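Long-range contacts in holo-[acyl-carrier-protein] synthase (Neisseria meningitidis FAM18, PDB 5SUV), which belongs to the 4'-phosphopantetheinyl transferase superfamily and binds coenzyme A as an assembly of three alpha/beta subunits: residues N48-A59 with M111-V122; G70-G78 with F89-W98. All coordinates share one frame; numbering follows the deposited sequence.

Contact 1: N48-A59 with M111-V122. With COA (coenzyme A), chain F.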
loop_
_atom_site.group_PDB
_atom_site.type_symbol
_atom_site.label_atom_id
_atom_site.label_comp_id
_atom_site.label_asym_id
_atom_site.label_seq_id
_atom_site.Cartn_x
_atom_site.Cartn_y
_atom_site.Cartn_z
ATOM N N ASN A 48 11.564 -14.905 -6.254
ATOM C CA ASN A 48 10.511 -13.914 -6.458
ATOM C C ASN A 48 9.131 -14.544 -6.302
ATOM O O ASN A 48 8.195 -13.902 -5.809
ATOM C CB ASN A 48 10.670 -13.283 -7.846
ATOM C CG ASN A 48 9.644 -12.195 -8.127
ATOM O OD1 ASN A 48 8.532 -12.477 -8.578
ATOM N ND2 ASN A 48 10.025 -10.938 -7.882
ATOM N N TYR A 49 8.990 -15.800 -6.721
ATOM C CA TYR A 49 7.730 -16.513 -6.558
ATOM C C TYR A 49 7.380 -16.670 -5.084
ATOM O O TYR A 49 6.291 -16.279 -4.650
ATOM C CB TYR A 49 7.837 -17.874 -7.248
ATOM C CG TYR A 49 6.579 -18.711 -7.214
ATOM C CD1 TYR A 49 6.285 -19.511 -6.115
ATOM C CD2 TYR A 49 5.698 -18.721 -8.286
ATOM C CE1 TYR A 49 5.144 -20.286 -6.079
ATOM C CE2 TYR A 49 4.550 -19.503 -8.260
ATOM C CZ TYR A 49 4.277 -20.280 -7.153
ATOM O OH TYR A 49 3.135 -21.058 -7.113
ATOM N N LEU A 50 8.298 -17.235 -4.292
ATOM C CA LEU A 50 8.048 -17.385 -2.860
ATOM C C LEU A 50 7.815 -16.040 -2.192
ATOM O O LEU A 50 6.958 -15.918 -1.312
ATOM C CB LEU A 50 9.217 -18.100 -2.183
ATOM C CG LEU A 50 9.301 -19.616 -2.259
ATOM C CD1 LEU A 50 10.611 -20.080 -1.649
ATOM C CD2 LEU A 50 8.129 -20.242 -1.539
ATOM N N ALA A 51 8.587 -15.016 -2.578
ATOM C CA ALA A 51 8.450 -13.712 -1.941
ATOM C C ALA A 51 7.051 -13.141 -2.146
ATOM O O ALA A 51 6.438 -12.628 -1.209
ATOM C CB ALA A 51 9.507 -12.749 -2.489
ATOM N N LYS A 52 6.542 -13.202 -3.378
ATOM C CA LYS A 52 5.216 -12.661 -3.674
ATOM C C LYS A 52 4.133 -13.419 -2.918
ATOM O O LYS A 52 3.209 -12.812 -2.359
ATOM C CB LYS A 52 4.943 -12.723 -5.179
ATOM C CG LYS A 52 5.707 -11.662 -5.985
ATOM C CD LYS A 52 5.321 -11.652 -7.452
ATOM C CE LYS A 52 6.098 -10.572 -8.210
ATOM N NZ LYS A 52 5.864 -10.627 -9.677
ATOM N N ARG A 53 4.229 -14.746 -2.888
ATOM C CA ARG A 53 3.248 -15.532 -2.147
ATOM C C ARG A 53 3.314 -15.216 -0.659
ATOM O O ARG A 53 2.282 -15.015 -0.013
ATOM C CB ARG A 53 3.464 -17.031 -2.398
ATOM C CG ARG A 53 3.353 -17.475 -3.848
ATOM C CD ARG A 53 2.140 -16.893 -4.531
ATOM N NE ARG A 53 1.773 -17.599 -5.765
ATOM C CZ ARG A 53 2.366 -17.431 -6.942
ATOM N NH1 ARG A 53 3.385 -16.593 -7.075
ATOM N NH2 ARG A 53 1.940 -18.105 -7.994
ATOM N N PHE A 54 4.522 -15.138 -0.104
ATOM C CA PHE A 54 4.675 -14.830 1.311
ATOM C C PHE A 54 4.068 -13.470 1.636
ATOM O O PHE A 54 3.305 -13.335 2.598
ATOM C CB PHE A 54 6.159 -14.888 1.687
ATOM C CG PHE A 54 6.430 -14.800 3.154
ATOM C CD1 PHE A 54 6.031 -15.804 4.009
ATOM C CD2 PHE A 54 7.097 -13.707 3.682
ATOM C CE1 PHE A 54 6.273 -15.721 5.367
ATOM C CE2 PHE A 54 7.343 -13.620 5.040
ATOM C CZ PHE A 54 6.943 -14.640 5.881
ATOM N N ALA A 55 4.373 -12.449 0.828
ATOM C CA ALA A 55 3.817 -11.126 1.106
ATOM C C ALA A 55 2.298 -11.128 0.965
ATOM O O ALA A 55 1.591 -10.533 1.781
ATOM C CB ALA A 55 4.415 -10.070 0.178
ATOM N N ALA A 56 1.786 -11.776 -0.081
ATOM C CA ALA A 56 0.348 -11.770 -0.326
ATOM C C ALA A 56 -0.396 -12.505 0.783
ATOM O O ALA A 56 -1.460 -12.066 1.225
ATOM C CB ALA A 56 0.053 -12.409 -1.683
ATOM N N LYS A 57 0.144 -13.629 1.238
ATOM C CA LYS A 57 -0.516 -14.354 2.318
ATOM C C LYS A 57 -0.462 -13.566 3.619
ATOM O O LYS A 57 -1.442 -13.509 4.368
ATOM C CB LYS A 57 0.130 -15.720 2.483
ATOM C CG LYS A 57 0.046 -16.567 1.229
ATOM C CD LYS A 57 0.978 -17.758 1.308
ATOM C CE LYS A 57 1.066 -18.507 -0.028
ATOM N NZ LYS A 57 0.236 -19.759 -0.026
ATOM N N GLU A 58 0.673 -12.932 3.910
ATOM C CA GLU A 58 0.735 -12.152 5.132
ATOM C C GLU A 58 -0.221 -10.964 5.072
ATOM O O GLU A 58 -0.890 -10.657 6.063
ATOM C CB GLU A 58 2.170 -11.697 5.400
ATOM C CG GLU A 58 3.097 -12.830 5.785
ATOM C CD GLU A 58 4.332 -12.360 6.535
ATOM O OE1 GLU A 58 4.760 -13.054 7.484
ATOM O OE2 GLU A 58 4.877 -11.295 6.171
ATOM N N ALA A 59 -0.303 -10.281 3.921
ATOM C CA ALA A 59 -1.220 -9.152 3.823
ATOM C C ALA A 59 -2.656 -9.635 3.919
ATOM O O ALA A 59 -3.498 -8.969 4.528
ATOM C CB ALA A 59 -1.012 -8.377 2.529
ATOM N N MET A 111 0.105 -6.580 -6.168
ATOM C CA MET A 111 1.497 -6.779 -5.818
ATOM C C MET A 111 2.388 -5.945 -6.722
ATOM O O MET A 111 2.027 -5.632 -7.854
ATOM C CB MET A 111 1.859 -8.260 -5.907
ATOM C CG MET A 111 1.216 -9.045 -4.761
ATOM S SD MET A 111 1.678 -10.762 -4.785
ATOM C CE MET A 111 0.861 -11.306 -6.265
ATOM N N SER A 112 3.556 -5.603 -6.193
ATOM C CA SER A 112 4.582 -4.928 -6.971
ATOM C C SER A 112 5.941 -5.314 -6.413
ATOM O O SER A 112 6.074 -5.722 -5.257
ATOM C CB SER A 112 4.400 -3.403 -6.939
ATOM O OG SER A 112 5.366 -2.749 -7.755
ATOM N N ASP A 113 6.966 -5.165 -7.241
ATOM C CA ASP A 113 8.310 -5.410 -6.756
ATOM C C ASP A 113 9.265 -4.478 -7.476
ATOM O O ASP A 113 9.044 -4.113 -8.631
ATOM C CB ASP A 113 8.725 -6.864 -6.966
ATOM C CG ASP A 113 8.820 -7.235 -8.424
ATOM O OD1 ASP A 113 9.789 -6.802 -9.077
ATOM O OD2 ASP A 113 7.938 -7.974 -8.912
ATOM N N GLU A 114 10.327 -4.111 -6.770
ATOM C CA GLU A 114 11.378 -3.251 -7.308
ATOM C C GLU A 114 12.655 -3.564 -6.547
ATOM O O GLU A 114 12.700 -3.412 -5.320
ATOM C CB GLU A 114 11.006 -1.776 -7.163
ATOM C CG GLU A 114 12.013 -0.793 -7.762
ATOM C CD GLU A 114 11.879 -0.638 -9.268
ATOM O OE1 GLU A 114 11.616 -1.639 -9.959
ATOM O OE2 GLU A 114 12.037 0.507 -9.755
ATOM N N GLU A 115 13.682 -4.004 -7.274
ATOM C CA GLU A 115 14.968 -4.394 -6.690
ATOM C C GLU A 115 14.693 -5.481 -5.661
ATOM O O GLU A 115 14.125 -6.525 -6.022
ATOM C CB GLU A 115 15.680 -3.159 -6.133
ATOM C CG GLU A 115 15.974 -2.068 -7.128
ATOM C CD GLU A 115 16.645 -0.886 -6.464
ATOM O OE1 GLU A 115 17.626 -1.104 -5.723
ATOM O OE2 GLU A 115 16.178 0.256 -6.661
ATOM N N ASP A 116 15.043 -5.284 -4.398
ATOM C CA ASP A 116 14.943 -6.293 -3.366
ATOM C C ASP A 116 13.587 -6.320 -2.682
ATOM O O ASP A 116 13.342 -7.228 -1.886
ATOM C CB ASP A 116 16.018 -6.047 -2.302
ATOM C CG ASP A 116 16.081 -7.152 -1.273
ATOM O OD1 ASP A 116 16.272 -8.315 -1.675
ATOM O OD2 ASP A 116 15.939 -6.859 -0.070
ATOM N N THR A 117 12.716 -5.355 -2.951
ATOM C CA THR A 117 11.497 -5.168 -2.175
ATOM C C THR A 117 10.307 -5.740 -2.931
ATOM O O THR A 117 10.053 -5.363 -4.080
ATOM C CB THR A 117 11.280 -3.686 -1.876
ATOM O OG1 THR A 117 12.383 -3.188 -1.108
ATOM C CG2 THR A 117 10.012 -3.466 -1.086
ATOM N N VAL A 118 9.574 -6.642 -2.284
ATOM C CA VAL A 118 8.289 -7.105 -2.779
ATOM C C VAL A 118 7.212 -6.532 -1.878
ATOM O O VAL A 118 7.353 -6.517 -0.651
ATOM C CB VAL A 118 8.198 -8.641 -2.825
ATOM C CG1 VAL A 118 6.827 -9.069 -3.324
ATOM C CG2 VAL A 118 9.272 -9.187 -3.723
ATOM N N LEU A 119 6.148 -6.040 -2.486
ATOM C CA LEU A 119 5.085 -5.358 -1.771
ATOM C C LEU A 119 3.737 -5.976 -2.116
ATOM O O LEU A 119 3.471 -6.283 -3.281
ATOM C CB LEU A 119 5.101 -3.879 -2.130
ATOM C CG LEU A 119 4.001 -2.957 -1.655
ATOM C CD1 LEU A 119 3.942 -2.998 -0.160
ATOM C CD2 LEU A 119 4.320 -1.556 -2.164
ATOM N N ALA A 120 2.886 -6.139 -1.098
ATOM C CA ALA A 120 1.519 -6.615 -1.279
ATOM C C ALA A 120 0.547 -5.712 -0.529
ATOM O O ALA A 120 0.813 -5.290 0.601
ATOM C CB ALA A 120 1.355 -8.076 -0.794
ATOM N N PHE A 121 -0.583 -5.422 -1.170
ATOM C CA PHE A 121 -1.711 -4.725 -0.564
ATOM C C PHE A 121 -2.964 -5.578 -0.750
ATOM O O PHE A 121 -3.179 -6.136 -1.826
ATOM C CB PHE A 121 -1.968 -3.359 -1.198
ATOM C CG PHE A 121 -1.049 -2.271 -0.735
ATOM C CD1 PHE A 121 0.257 -2.203 -1.185
ATOM C CD2 PHE A 121 -1.512 -1.284 0.121
ATOM C CE1 PHE A 121 1.094 -1.183 -0.770
ATOM C CE2 PHE A 121 -0.679 -0.259 0.539
ATOM C CZ PHE A 121 0.630 -0.207 0.091
ATOM N N VAL A 122 -3.792 -5.649 0.288
ATOM C CA VAL A 122 -5.003 -6.458 0.270
ATOM C C VAL A 122 -6.126 -5.674 0.930
ATOM O O VAL A 122 -5.943 -5.090 2.009
ATOM C CB VAL A 122 -4.803 -7.803 1.007
ATOM C CG1 VAL A 122 -6.115 -8.558 1.120
ATOM C CG2 VAL A 122 -3.764 -8.662 0.306
HETATM N N1A COA F . -3.896 -6.194 -13.483
HETATM C C2A COA F . -3.460 -6.072 -12.222
HETATM N N3A COA F . -2.304 -6.450 -11.749
HETATM C C4A COA F . -1.440 -7.058 -12.687
HETATM C C5A COA F . -1.765 -7.279 -14.058
HETATM C C6A COA F . -3.029 -6.811 -14.392
HETATM N N6A COA F . -3.442 -6.946 -15.628
HETATM N N7A COA F . -0.827 -7.828 -14.700
HETATM C C8A COA F . 0.093 -8.000 -13.789
HETATM N N9A COA F . -0.225 -7.546 -12.561
HETATM C C1B COA F . 0.560 -7.612 -11.387
HETATM C C2B COA F . 0.982 -9.135 -11.070
HETATM O O2B COA F . 0.769 -9.497 -9.756
HETATM C C3B COA F . 2.480 -9.013 -11.337
HETATM O O3B COA F . 3.236 -9.802 -10.565
HETATM P P3B COA F . 2.808 -11.533 -10.647
HETATM O O7A COA F . 4.083 -11.957 -10.253
HETATM O O8A COA F . 1.728 -11.645 -9.650
HETATM O O9A COA F . 2.403 -11.618 -12.055
HETATM C C4B COA F . 2.661 -7.535 -10.925
HETATM O O4B COA F . 1.669 -6.890 -11.628
HETATM C C5B COA F . 3.998 -6.997 -11.307
HETATM O O5B COA F . 4.089 -5.705 -10.700
HETATM P P1A COA F . 5.176 -4.766 -11.360
HETATM O O1A COA F . 6.523 -5.381 -11.318
HETATM O O2A COA F . 4.873 -3.368 -10.956
HETATM O O3A COA F . 4.822 -4.954 -12.940
HETATM P P2A COA F . 5.714 -4.183 -13.921
HETATM O O4A COA F . 5.961 -2.839 -13.510
HETATM O O5A COA F . 6.848 -4.991 -14.516
HETATM O O6A COA F . 4.649 -4.032 -15.167
HETATM C CBP COA F . 2.458 -3.394 -15.688
HETATM C CCP COA F . 3.584 -3.290 -14.717
HETATM C CDP COA F . 1.809 -4.655 -15.421
HETATM C CEP COA F . 1.451 -2.305 -15.433
HETATM C CAP COA F . 2.904 -3.313 -17.181
HETATM O OAP COA F . 1.822 -3.320 -18.031
HETATM C C9P COA F . 3.678 -2.032 -17.550
HETATM O O9P COA F . 3.043 -1.013 -17.774
HETATM N N8P COA F . 5.098 -2.087 -17.683
HETATM C C7P COA F . 5.927 -0.882 -18.038
HETATM C C6P COA F . 5.201 0.090 -18.946
HETATM C C5P COA F . 6.153 0.682 -19.974
HETATM O O5P COA F . 5.835 0.789 -21.111
HETATM N N4P COA F . 7.408 1.131 -19.574
HETATM C C3P COA F . 8.321 1.692 -20.570
HETATM C C2P COA F . 8.156 3.182 -20.722
HETATM S S1P COA F . 7.268 3.624 -22.274
#
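Helix 46-63 packs on one face of the antiparallel sheet that holds strands 106-114 and 117-125, and the contact ends at a coenzyme A pocket. The helix segment 48-59 runs at 32° to strand 117-122, with an axis approach of 7.3 Å. Small residues allow this closeness. Ala-55 CB meets Ala-120 CB at 3.8 Å, and Ala-59 CB sits 3.5 Å from Val-122 CG2. Val-118 uses both branches against this side of the helix: CG2 touches Ala-51 CB, and CG1 lies against CG of Lys-52, whose chain crosses it at about a right angle. On strand 111-114, Met-111 SD packs 3.5 Å from the backbone O of Lys-52 and also against Ala-56 CB. The Met-111 chain bends at its last torsion (chi3 -68°), and CE comes 3.5 Å from the coenzyme A oxygen O8A. Lys-52 is extended beyond CG, which carries its end alongside Asp-113 toward the 3'-phosphate of coenzyme A. There NZ pairs with Asp-113 OD2 at 3.5 Å, though its modelled position is uncertain. Ser-112, on the other face of the strand, hydrogen-bonds through OG to O2A of the same coenzyme A at 3.3 Å. Ile-68 and Lys-62 of the second subunit also bond this ligand. The apolar helix-sheet seam thus leads into a polar end, where the lysine charge may help offset the phosphate and Asp-113, as far as its uncertain place allows.

Contact 2: G70-G78 with F89-W98. With COA (coenzyme A), chain D.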
loop_
_atom_site.group_PDB
_atom_site.type_symbol
_atom_site.label_atom_id
_atom_site.label_comp_id
_atom_site.label_asym_id
_atom_site.label_seq_id
_atom_site.Cartn_x
_atom_site.Cartn_y
_atom_site.Cartn_z
ATOM N N GLY A 70 -5.540 -20.326 12.847
ATOM C CA GLY A 70 -6.633 -21.200 12.461
ATOM C C GLY A 70 -6.633 -21.475 10.975
ATOM O O GLY A 70 -5.597 -21.764 10.377
ATOM N N ALA A 71 -7.802 -21.321 10.349
ATOM C CA ALA A 71 -7.915 -21.622 8.929
ATOM C C ALA A 71 -7.275 -20.553 8.069
ATOM O O ALA A 71 -7.061 -20.786 6.879
ATOM C CB ALA A 71 -9.388 -21.782 8.534
ATOM N N VAL A 72 -6.979 -19.388 8.643
ATOM C CA VAL A 72 -6.257 -18.351 7.927
ATOM C C VAL A 72 -4.789 -18.741 7.990
ATOM O O VAL A 72 -4.031 -18.224 8.822
ATOM C CB VAL A 72 -6.505 -16.956 8.536
ATOM C CG1 VAL A 72 -5.818 -15.877 7.721
ATOM C CG2 VAL A 72 -7.985 -16.659 8.596
ATOM N N SER A 73 -4.386 -19.652 7.111
ATOM C CA SER A 73 -3.052 -20.232 7.115
ATOM C C SER A 73 -2.403 -20.101 5.744
ATOM O O SER A 73 -3.069 -19.926 4.716
ATOM C CB SER A 73 -3.096 -21.700 7.528
ATOM O OG SER A 73 -3.912 -22.444 6.643
ATOM N N PHE A 74 -1.072 -20.207 5.734
ATOM C CA PHE A 74 -0.360 -20.184 4.465
ATOM C C PHE A 74 -0.876 -21.260 3.527
ATOM O O PHE A 74 -0.977 -21.038 2.316
ATOM C CB PHE A 74 1.135 -20.368 4.698
ATOM C CG PHE A 74 1.770 -19.229 5.435
ATOM C CD1 PHE A 74 1.980 -18.018 4.814
ATOM C CD2 PHE A 74 2.161 -19.385 6.747
ATOM C CE1 PHE A 74 2.584 -16.966 5.495
ATOM C CE2 PHE A 74 2.759 -18.345 7.433
ATOM C CZ PHE A 74 2.963 -17.134 6.813
ATOM N N ARG A 75 -1.196 -22.436 4.066
ATOM C CA ARG A 75 -1.597 -23.553 3.220
ATOM C C ARG A 75 -3.032 -23.448 2.721
ATOM O O ARG A 75 -3.411 -24.235 1.839
ATOM C CB ARG A 75 -1.430 -24.882 3.955
ATOM C CG ARG A 75 0.000 -25.343 4.072
ATOM C CD ARG A 75 0.058 -26.773 4.574
ATOM N NE ARG A 75 1.432 -27.244 4.706
ATOM C CZ ARG A 75 2.209 -27.019 5.763
ATOM N NH1 ARG A 75 1.759 -26.319 6.797
ATOM N NH2 ARG A 75 3.445 -27.494 5.785
ATOM N N ASN A 76 -3.805 -22.474 3.218
ATOM C CA ASN A 76 -5.162 -22.231 2.753
ATOM C C ASN A 76 -5.294 -20.978 1.902
ATOM O O ASN A 76 -6.356 -20.768 1.310
ATOM C CB ASN A 76 -6.140 -22.117 3.941
ATOM C CG ASN A 76 -6.638 -23.477 4.434
ATOM O OD1 ASN A 76 -6.532 -24.491 3.734
ATOM N ND2 ASN A 76 -7.152 -23.504 5.650
ATOM N N ILE A 77 -4.263 -20.139 1.823
ATOM C CA ILE A 77 -4.328 -18.879 1.084
ATOM C C ILE A 77 -3.498 -19.057 -0.184
ATOM O O ILE A 77 -2.265 -19.009 -0.136
ATOM C CB ILE A 77 -3.795 -17.705 1.903
ATOM C CG1 ILE A 77 -4.533 -17.533 3.235
ATOM C CG2 ILE A 77 -3.855 -16.437 1.060
ATOM C CD1 ILE A 77 -3.717 -16.724 4.234
ATOM N N GLY A 78 -4.165 -19.221 -1.324
ATOM C CA GLY A 78 -3.502 -19.428 -2.599
ATOM C C GLY A 78 -3.581 -18.197 -3.483
ATOM O O GLY A 78 -4.520 -17.407 -3.389
ATOM N N PHE A 89 -6.909 -14.295 -5.163
ATOM C CA PHE A 89 -6.817 -15.356 -4.163
ATOM C C PHE A 89 -7.719 -16.529 -4.508
ATOM O O PHE A 89 -8.810 -16.346 -5.056
ATOM C CB PHE A 89 -7.209 -14.834 -2.781
ATOM C CG PHE A 89 -6.224 -13.885 -2.180
ATOM C CD1 PHE A 89 -4.978 -14.327 -1.780
ATOM C CD2 PHE A 89 -6.555 -12.553 -1.995
ATOM C CE1 PHE A 89 -4.075 -13.451 -1.211
ATOM C CE2 PHE A 89 -5.652 -11.667 -1.422
ATOM C CZ PHE A 89 -4.424 -12.115 -1.026
ATOM N N PHE A 90 -7.259 -17.733 -4.169
ATOM C CA PHE A 90 -8.116 -18.908 -4.075
ATOM C C PHE A 90 -7.880 -19.530 -2.705
ATOM O O PHE A 90 -6.862 -19.268 -2.057
ATOM C CB PHE A 90 -7.859 -19.897 -5.224
ATOM C CG PHE A 90 -6.567 -20.647 -5.116
ATOM C CD1 PHE A 90 -6.491 -21.806 -4.363
ATOM C CD2 PHE A 90 -5.438 -20.218 -5.800
ATOM C CE1 PHE A 90 -5.311 -22.507 -4.271
ATOM C CE2 PHE A 90 -4.254 -20.928 -5.718
ATOM C CZ PHE A 90 -4.188 -22.062 -4.946
ATOM N N TYR A 91 -8.859 -20.293 -2.219
ATOM C CA TYR A 91 -8.888 -20.660 -0.816
ATOM C C TYR A 91 -9.044 -22.158 -0.646
ATOM O O TYR A 91 -9.741 -22.820 -1.420
ATOM C CB TYR A 91 -10.034 -19.963 -0.081
ATOM C CG TYR A 91 -10.050 -18.499 -0.318
ATOM C CD1 TYR A 91 -9.012 -17.717 0.142
ATOM C CD2 TYR A 91 -11.090 -17.890 -0.994
ATOM C CE1 TYR A 91 -9.001 -16.364 -0.071
ATOM C CE2 TYR A 91 -11.092 -16.511 -1.197
ATOM C CZ TYR A 91 -10.045 -15.768 -0.745
ATOM O OH TYR A 91 -10.029 -14.398 -0.942
ATOM N N GLY A 92 -8.387 -22.673 0.389
ATOM C CA GLY A 92 -8.661 -24.010 0.869
ATOM C C GLY A 92 -10.055 -24.023 1.460
ATOM O O GLY A 92 -10.568 -23.000 1.912
ATOM N N PRO A 93 -10.704 -25.185 1.455
ATOM C CA PRO A 93 -12.138 -25.215 1.791
ATOM C C PRO A 93 -12.453 -24.668 3.176
ATOM O O PRO A 93 -13.494 -24.019 3.365
ATOM C CB PRO A 93 -12.496 -26.709 1.643
ATOM C CG PRO A 93 -11.200 -27.433 1.703
ATOM C CD PRO A 93 -10.162 -26.512 1.140
ATOM N N ALA A 94 -11.594 -24.894 4.162
ATOM C CA ALA A 94 -11.909 -24.406 5.496
ATOM C C ALA A 94 -11.894 -22.886 5.532
ATOM O O ALA A 94 -12.656 -22.266 6.283
ATOM C CB ALA A 94 -10.919 -24.946 6.505
ATOM N N LEU A 95 -10.995 -22.271 4.762
ATOM C CA LEU A 95 -10.948 -20.809 4.708
ATOM C C LEU A 95 -12.138 -20.243 3.935
ATOM O O LEU A 95 -12.709 -19.221 4.340
ATOM C CB LEU A 95 -9.616 -20.340 4.090
ATOM C CG LEU A 95 -9.387 -18.825 3.975
ATOM C CD1 LEU A 95 -9.618 -18.130 5.304
ATOM C CD2 LEU A 95 -7.965 -18.545 3.449
ATOM N N SER A 96 -12.496 -20.847 2.798
ATOM C CA SER A 96 -13.715 -20.435 2.105
ATOM C C SER A 96 -14.896 -20.405 3.068
ATOM O O SER A 96 -15.674 -19.443 3.090
ATOM C CB SER A 96 -14.013 -21.386 0.931
ATOM O OG SER A 96 -13.086 -21.194 -0.117
ATOM N N LYS A 97 -15.034 -21.448 3.881
ATOM C CA LYS A 97 -16.137 -21.522 4.835
ATOM C C LYS A 97 -16.044 -20.407 5.875
ATOM O O LYS A 97 -17.038 -19.739 6.172
ATOM C CB LYS A 97 -16.146 -22.896 5.506
ATOM C CG LYS A 97 -17.288 -23.068 6.501
ATOM C CD LYS A 97 -17.189 -24.375 7.262
ATOM C CE LYS A 97 -18.379 -24.565 8.192
ATOM N NZ LYS A 97 -19.655 -24.652 7.439
ATOM N N TRP A 98 -14.847 -20.170 6.421
ATOM C CA TRP A 98 -14.697 -19.105 7.409
ATOM C C TRP A 98 -15.025 -17.745 6.799
ATOM O O TRP A 98 -15.746 -16.944 7.401
ATOM C CB TRP A 98 -13.277 -19.103 7.982
ATOM C CG TRP A 98 -13.040 -18.089 9.088
ATOM C CD1 TRP A 98 -13.369 -18.221 10.401
ATOM C CD2 TRP A 98 -12.407 -16.814 8.962
ATOM N NE1 TRP A 98 -12.989 -17.103 11.107
ATOM C CE2 TRP A 98 -12.396 -16.220 10.241
ATOM C CE3 TRP A 98 -11.862 -16.110 7.890
ATOM C CZ2 TRP A 98 -11.846 -14.950 10.475
ATOM C CZ3 TRP A 98 -11.329 -14.858 8.123
ATOM C CH2 TRP A 98 -11.323 -14.296 9.400
HETATM N N1A COA D . -4.546 -8.399 12.146
HETATM C C2A COA D . -3.976 -7.439 11.382
HETATM N N3A COA D . -2.745 -6.959 11.497
HETATM C C4A COA D . -2.002 -7.516 12.518
HETATM C C5A COA D . -2.450 -8.535 13.420
HETATM C C6A COA D . -3.781 -8.929 13.150
HETATM N N6A COA D . -4.343 -9.815 13.883
HETATM N N7A COA D . -1.532 -8.865 14.292
HETATM C C8A COA D . -0.533 -8.082 13.950
HETATM N N9A COA D . -0.770 -7.270 12.896
HETATM C C1B COA D . 0.104 -6.236 12.277
HETATM C C2B COA D . 0.560 -5.198 13.402
HETATM O O2B COA D . 0.375 -3.905 12.997
HETATM C C3B COA D . 2.075 -5.587 13.474
HETATM O O3B COA D . 2.870 -4.583 13.748
HETATM P P3B COA D . 2.685 -3.779 15.312
HETATM O O7A COA D . 2.464 -4.807 16.202
HETATM O O8A COA D . 1.501 -2.889 15.094
HETATM O O9A COA D . 3.975 -3.139 15.406
HETATM C C4B COA D . 2.281 -5.973 12.001
HETATM O O4B COA D . 1.218 -6.800 11.712
HETATM C C5B COA D . 3.602 -6.685 11.701
HETATM O O5B COA D . 3.682 -6.847 10.335
HETATM P P1A COA D . 5.130 -7.299 9.804
HETATM O O1A COA D . 6.098 -6.362 10.194
HETATM O O2A COA D . 4.906 -7.729 8.388
HETATM O O3A COA D . 5.383 -8.541 10.876
HETATM P P2A COA D . 5.429 -10.051 10.421
HETATM O O4A COA D . 5.773 -10.735 11.599
HETATM O O5A COA D . 6.130 -10.195 9.100
HETATM O O6A COA D . 3.834 -10.560 10.059
HETATM C CBP COA D . 1.871 -11.485 11.017
HETATM C CCP COA D . 3.025 -10.431 11.096
HETATM C CDP COA D . 0.610 -10.813 11.437
HETATM C CEP COA D . 1.659 -12.105 9.662
HETATM C CAP COA D . 2.226 -12.546 11.987
HETATM O OAP COA D . 2.223 -12.022 13.272
HETATM C C9P COA D . 1.285 -13.711 11.977
HETATM O O9P COA D . 0.185 -13.595 12.390
HETATM N N8P COA D . 1.725 -14.934 11.520
HETATM C C7P COA D . 3.057 -15.150 11.030
HETATM C C6P COA D . 3.586 -16.447 11.665
HETATM C C5P COA D . 4.409 -17.140 10.641
HETATM O O5P COA D . 4.028 -18.108 10.058
HETATM N N4P COA D . 5.669 -16.628 10.377
HETATM C C3P COA D . 6.489 -17.250 9.333
HETATM C C2P COA D . 6.806 -18.689 9.639
HETATM S S1P COA D . 7.592 -19.360 8.187
#
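Gly-78 and Phe-90 form the antiparallel hydrogen-bonded pair where strands 77-81 and 87-91 meet. Gly-78 N gives a bond of 2.8 Å to Phe-90 O, and Phe-90 N returns one of 2.9 Å to Gly-78 O. The Phe-90 ring folds back over the glycine. Its CG lies between the backbone N and the carbonyl carbon (chi1 73°), which brings one face onto Gly-78 CA in a CH-pi contact, 3.6 Å from CA to the ring centroid. Ile-77 and Tyr-91 make the next, non-hydrogen-bonded pair. Ile-77 CG2 rests beside Phe-89 CD1, while its CG1 meets Leu-95 CD2 at 3.6 Å. Beyond this pair, Gly-92 N bonds to Asn-76 O at 2.9 Å. Gly-92 is the N-cap residue of helix 93-102, so this bond ties the helix start to the loop. In the first turn of the helix, Leu-95 wedges between Asn-76 CB, Ile-77 and Val-72. Val-72 CG2 also lies over one face of the Trp-98 ring, 3.8 Å from CZ3. The loop is braced from within: Asn-76 ND2 donates to Ala-71 O at 3.0 Å, in the carbonyl plane and on a lone pair. Further out, Phe-60 of helix 46-63 touches Val-72, Ile-77 and Leu-95, and meets Phe-89 edge-to-face. Phe-74, on the same loop, reaches coenzyme A of chain D with its ring edge. The bonds of Asn-76 hold both ends of this loop, which probably steadies the backbone that carries Phe-74 to the ligand.

The centres of contact 1 and contact 2 lie about 18 Å apart, on opposite sides of the chain's centre. Along the chain, G70-G78 and F89-W98 fall inside the loop closed by N48-A59 and M111-V122. Helix 46-63 precedes strand 77-81, and helix 93-102 leads into strand 106-114. The two contacts also touch. Lys-57 NZ probably hydrogen-bonds to the backbone O atoms of Ile-77 and Phe-74. Helix 46-63 is thus shared, packing on the three-stranded sheet and touching the small hairpin, which also meets the sheet directly through Phe-89. Lys-52, Met-111, Ser-112 and Asp-113 of contact 1 line one coenzyme A pocket; Glu-58 of contact 1 and Phe-74 of contact 2 belong to another, so one subunit contributes to two.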